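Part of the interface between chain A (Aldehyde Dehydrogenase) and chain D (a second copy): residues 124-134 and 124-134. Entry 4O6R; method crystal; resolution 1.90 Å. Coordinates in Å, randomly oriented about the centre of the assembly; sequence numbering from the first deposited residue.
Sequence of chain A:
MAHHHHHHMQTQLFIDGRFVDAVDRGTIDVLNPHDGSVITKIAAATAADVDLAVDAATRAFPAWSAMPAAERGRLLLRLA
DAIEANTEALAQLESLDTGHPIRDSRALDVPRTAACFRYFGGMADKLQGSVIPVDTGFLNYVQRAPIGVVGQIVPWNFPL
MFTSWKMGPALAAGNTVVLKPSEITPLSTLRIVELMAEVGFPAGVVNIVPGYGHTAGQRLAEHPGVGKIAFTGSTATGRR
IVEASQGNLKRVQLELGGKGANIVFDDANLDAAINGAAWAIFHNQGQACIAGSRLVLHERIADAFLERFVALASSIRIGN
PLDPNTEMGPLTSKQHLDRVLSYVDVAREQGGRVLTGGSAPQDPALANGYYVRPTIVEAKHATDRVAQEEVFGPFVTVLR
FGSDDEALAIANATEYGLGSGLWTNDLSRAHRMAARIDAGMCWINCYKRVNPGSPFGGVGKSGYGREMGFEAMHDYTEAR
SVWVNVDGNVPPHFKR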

# COMPACT_ATOMS: atom_id res chain seq x y z
N ALA A 124 -4.94 -7.68 -12.43
CA ALA A 124 -6.32 -7.22 -12.49
C ALA A 124 -7.02 -7.30 -11.15
O ALA A 124 -7.63 -6.33 -10.72
CB ALA A 124 -7.11 -7.92 -13.57
N ASP A 125 -6.89 -8.44 -10.47
CA ASP A 125 -7.56 -8.62 -9.17
C ASP A 125 -6.62 -8.37 -7.99
O ASP A 125 -6.90 -8.78 -6.88
CB ASP A 125 -8.22 -10.01 -9.05
CG ASP A 125 -7.23 -11.19 -9.10
OD1 ASP A 125 -6.02 -11.04 -9.39
OD2 ASP A 125 -7.70 -12.32 -8.85
N LYS A 126 -5.51 -7.67 -8.22
CA LYS A 126 -4.63 -7.31 -7.11
C LYS A 126 -4.77 -5.84 -6.72
O LYS A 126 -4.25 -5.45 -5.67
CB LYS A 126 -3.18 -7.60 -7.46
CG LYS A 126 -2.91 -9.00 -7.97
CD LYS A 126 -3.37 -10.09 -7.03
CE LYS A 126 -2.88 -11.44 -7.54
NZ LYS A 126 -3.50 -11.85 -8.83
N LEU A 127 -5.43 -5.04 -7.54
CA LEU A 127 -5.67 -3.64 -7.20
C LEU A 127 -6.80 -3.64 -6.19
O LEU A 127 -7.86 -4.23 -6.42
CB LEU A 127 -6.08 -2.80 -8.42
CG LEU A 127 -6.27 -1.31 -8.06
CD1 LEU A 127 -4.97 -0.66 -7.64
CD2 LEU A 127 -6.91 -0.60 -9.24
N GLN A 128 -6.57 -3.03 -5.04
CA GLN A 128 -7.50 -3.07 -3.92
C GLN A 128 -7.88 -1.66 -3.51
O GLN A 128 -7.12 -0.73 -3.76
CB GLN A 128 -6.89 -3.85 -2.74
CG GLN A 128 -6.62 -5.30 -3.07
CD GLN A 128 -6.15 -6.09 -1.88
OE1 GLN A 128 -5.85 -5.53 -0.82
NE2 GLN A 128 -6.11 -7.40 -2.03
N GLY A 129 -9.08 -1.50 -2.95
CA GLY A 129 -9.54 -0.24 -2.40
C GLY A 129 -9.06 -0.04 -0.98
O GLY A 129 -8.20 -0.77 -0.51
N SER A 130 -9.65 0.94 -0.30
CA SER A 130 -9.21 1.30 1.04
C SER A 130 -10.39 1.54 1.99
O SER A 130 -11.53 1.76 1.55
CB SER A 130 -8.25 2.52 0.98
OG SER A 130 -8.89 3.61 0.32
N VAL A 131 -10.12 1.47 3.30
CA VAL A 131 -11.08 1.83 4.34
C VAL A 131 -10.41 2.89 5.20
O VAL A 131 -9.30 2.67 5.68
CB VAL A 131 -11.49 0.61 5.22
CG1 VAL A 131 -12.52 1.03 6.27
CG2 VAL A 131 -12.07 -0.49 4.33
N ILE A 132 -11.07 4.03 5.35
CA ILE A 132 -10.45 5.21 5.90
C ILE A 132 -10.88 5.37 7.35
O ILE A 132 -12.07 5.31 7.64
CB ILE A 132 -10.92 6.48 5.14
CG1 ILE A 132 -10.79 6.34 3.63
CG2 ILE A 132 -10.21 7.71 5.66
CD1 ILE A 132 -9.37 6.06 3.13
N PRO A 133 -9.92 5.63 8.26
CA PRO A 133 -10.34 5.80 9.63
C PRO A 133 -10.97 7.17 9.80
O PRO A 133 -10.29 8.19 9.65
CB PRO A 133 -9.03 5.69 10.41
CG PRO A 133 -7.97 6.09 9.43
CD PRO A 133 -8.46 5.68 8.10
N VAL A 134 -12.25 7.21 10.10
CA VAL A 134 -12.97 8.49 10.20
C VAL A 134 -13.73 8.60 11.51
O VAL A 134 -13.44 7.89 12.46
CB VAL A 134 -13.91 8.67 8.99
CG1 VAL A 134 -13.09 8.76 7.69
CG2 VAL A 134 -14.94 7.56 8.95
N ALA D 124 -1.41 7.27 13.63
CA ALA D 124 -2.62 6.60 14.14
C ALA D 124 -3.75 6.59 13.11
O ALA D 124 -4.37 5.55 12.89
CB ALA D 124 -3.08 7.25 15.45
N ASP D 125 -3.97 7.71 12.42
CA ASP D 125 -5.05 7.76 11.44
C ASP D 125 -4.58 7.64 10.00
O ASP D 125 -5.33 7.99 9.08
CB ASP D 125 -5.91 9.02 11.63
CG ASP D 125 -5.16 10.30 11.38
OD1 ASP D 125 -3.91 10.31 11.25
OD2 ASP D 125 -5.87 11.35 11.34
N LYS D 126 -3.37 7.12 9.82
CA LYS D 126 -2.85 6.80 8.49
C LYS D 126 -2.91 5.32 8.17
O LYS D 126 -2.69 4.95 7.03
CB LYS D 126 -1.41 7.30 8.32
CG LYS D 126 -1.21 8.75 8.72
CD LYS D 126 -2.12 9.72 7.96
CE LYS D 126 -1.83 11.17 8.30
NZ LYS D 126 -1.82 11.52 9.73
N LEU D 127 -3.18 4.47 9.16
CA LEU D 127 -3.36 3.05 8.90
C LEU D 127 -4.75 2.86 8.31
O LEU D 127 -5.76 3.23 8.93
CB LEU D 127 -3.22 2.22 10.16
CG LEU D 127 -3.35 0.70 9.92
CD1 LEU D 127 -2.26 0.15 9.05
CD2 LEU D 127 -3.35 -0.03 11.26
N GLN D 128 -4.80 2.29 7.11
CA GLN D 128 -6.07 2.12 6.39
C GLN D 128 -6.37 0.65 6.15
O GLN D 128 -5.46 -0.15 6.05
CB GLN D 128 -6.02 2.89 5.05
CG GLN D 128 -5.85 4.38 5.29
CD GLN D 128 -5.97 5.22 4.05
OE1 GLN D 128 -5.93 4.71 2.93
NE2 GLN D 128 -6.12 6.52 4.24
N GLY D 129 -7.65 0.31 6.06
CA GLY D 129 -8.05 -1.03 5.64
C GLY D 129 -8.09 -1.16 4.13
O GLY D 129 -7.53 -0.31 3.40
N SER D 130 -8.72 -2.22 3.65
CA SER D 130 -8.71 -2.51 2.22
C SER D 130 -10.06 -2.97 1.70
O SER D 130 -10.97 -3.29 2.47
CB SER D 130 -7.60 -3.48 1.89
OG SER D 130 -7.77 -4.66 2.63
N VAL D 131 -10.22 -2.89 0.38
CA VAL D 131 -11.42 -3.39 -0.28
C VAL D 131 -10.93 -4.37 -1.33
O VAL D 131 -10.11 -4.04 -2.19
CB VAL D 131 -12.27 -2.29 -0.94
CG1 VAL D 131 -13.48 -2.90 -1.63
CG2 VAL D 131 -12.74 -1.24 0.09
N ILE D 132 -11.41 -5.59 -1.24
CA ILE D 132 -10.89 -6.70 -2.03
C ILE D 132 -11.80 -6.93 -3.23
O ILE D 132 -13.03 -7.00 -3.08
CB ILE D 132 -10.88 -8.01 -1.22
CG1 ILE D 132 -10.28 -7.82 0.17
CG2 ILE D 132 -10.16 -9.12 -1.98
CD1 ILE D 132 -8.86 -7.33 0.19
N PRO D 133 -11.21 -7.07 -4.42
CA PRO D 133 -12.00 -7.36 -5.62
C PRO D 133 -12.43 -8.81 -5.61
O PRO D 133 -11.61 -9.73 -5.67
CB PRO D 133 -11.06 -7.05 -6.76
CG PRO D 133 -9.70 -7.19 -6.19
CD PRO D 133 -9.78 -6.87 -4.71
N VAL D 134 -13.73 -9.04 -5.49
CA VAL D 134 -14.23 -10.39 -5.35
C VAL D 134 -15.36 -10.61 -6.39
O VAL D 134 -15.44 -9.90 -7.42
CB VAL D 134 -14.68 -10.66 -3.89
CG1 VAL D 134 -13.50 -10.62 -2.93
CG2 VAL D 134 -15.75 -9.66 -3.47
O HOH W 1 -5.75 -6.28 1.90
O HOH W 2 -6.95 5.44 0.30

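How do the two backbones hold each other? The same short segment of each copy runs as a strand antiparallel to its partner, with an angle of 140° between the two directions, and the register centres on Ser130(A) and Ser130(D), whose CA atoms lie 4.0 Å apart. These serines form a non-hydrogen-bonded pair. On each side of them a glycine of one chain faces a valine of the other, and each such pair carries two hydrogen bonds. Gly129(A) N donates to Val131(D) O at 2.8 Å, while Val131(D) N returns a weak bond to Gly129(A) O at 3.1 Å. In the other pair, Gly129(D) N reaches Val131(A) O at 2.9 Å and Val131(A) N reaches Gly129(D) O at 3.1 Å. Between these bonds the serine backbones add CA-H...O contacts, Ser130(D) CA to Gly129(A) O and Ser130(A) CA to Gly129(D) O, both at 3.3 Å.

What does glycine allow at the position facing valine? Val131(A) and Val131(D) point to the sheet face opposite the one that carries the serine side chains, and each sits across from a residue with no side chain. The spacing there is close: an ideal CB on Gly129(A) would lie 2.9 Å from Val131(D) CB, a clash, and one on Gly129(D) would be tight against Val131(A) CB at 3.0 Å. The two valines also approach each other, with Val131(A) CG2 4.4 Å from Val131(D) CG2, a loose apolar contact near the centre of the pairing.

How do the polar side chains meet on the serine face? They do so through water. Water 1 donates to Gln128(A) OE1 at 2.8 Å and lies 2.7 Å from Ser130(D) OG; water 2 repeats the arrangement, donating to Gln128(D) OE1 at 2.9 Å and lying 2.7 Å from Ser130(A) OG. Each bridge thus joins a carbonyl oxygen, which can only accept, to a hydroxyl on the other chain. The amide ends also touch apolar neighbours: Gln128(A) NE2 is 3.5 Å from Ile132(D) CD1, and Ile132(A) CD1 is 3.5 Å from Gln128(D) NE2. Both isoleucines start away from the partner at CB, but their ends come nearer.

What closes the contact beyond the strands? Pro133(A) and Pro133(D) each point toward the partner and pack their rings against the loop that precedes the other strand. Pro133(D) CG lies 3.3 Å from Asp125(A) O and 3.5 Å from Leu127(A) O; Pro133(A) CG makes the matching approaches to Asp125(D) O at 3.3 Å and Leu127(D) O at 3.6 Å. These are van der Waals contacts of ring carbons against backbone carbonyls. The aspartate carboxylates are engaged within their own chains, in salt bridges from Lys126(A) NZ to Asp125(A) OD1 at 2.7 Å and from Lys126(D) NZ to Asp125(D) OD1 at 2.9 Å. Altogether the two stretches bury 668 Å², both sides summed.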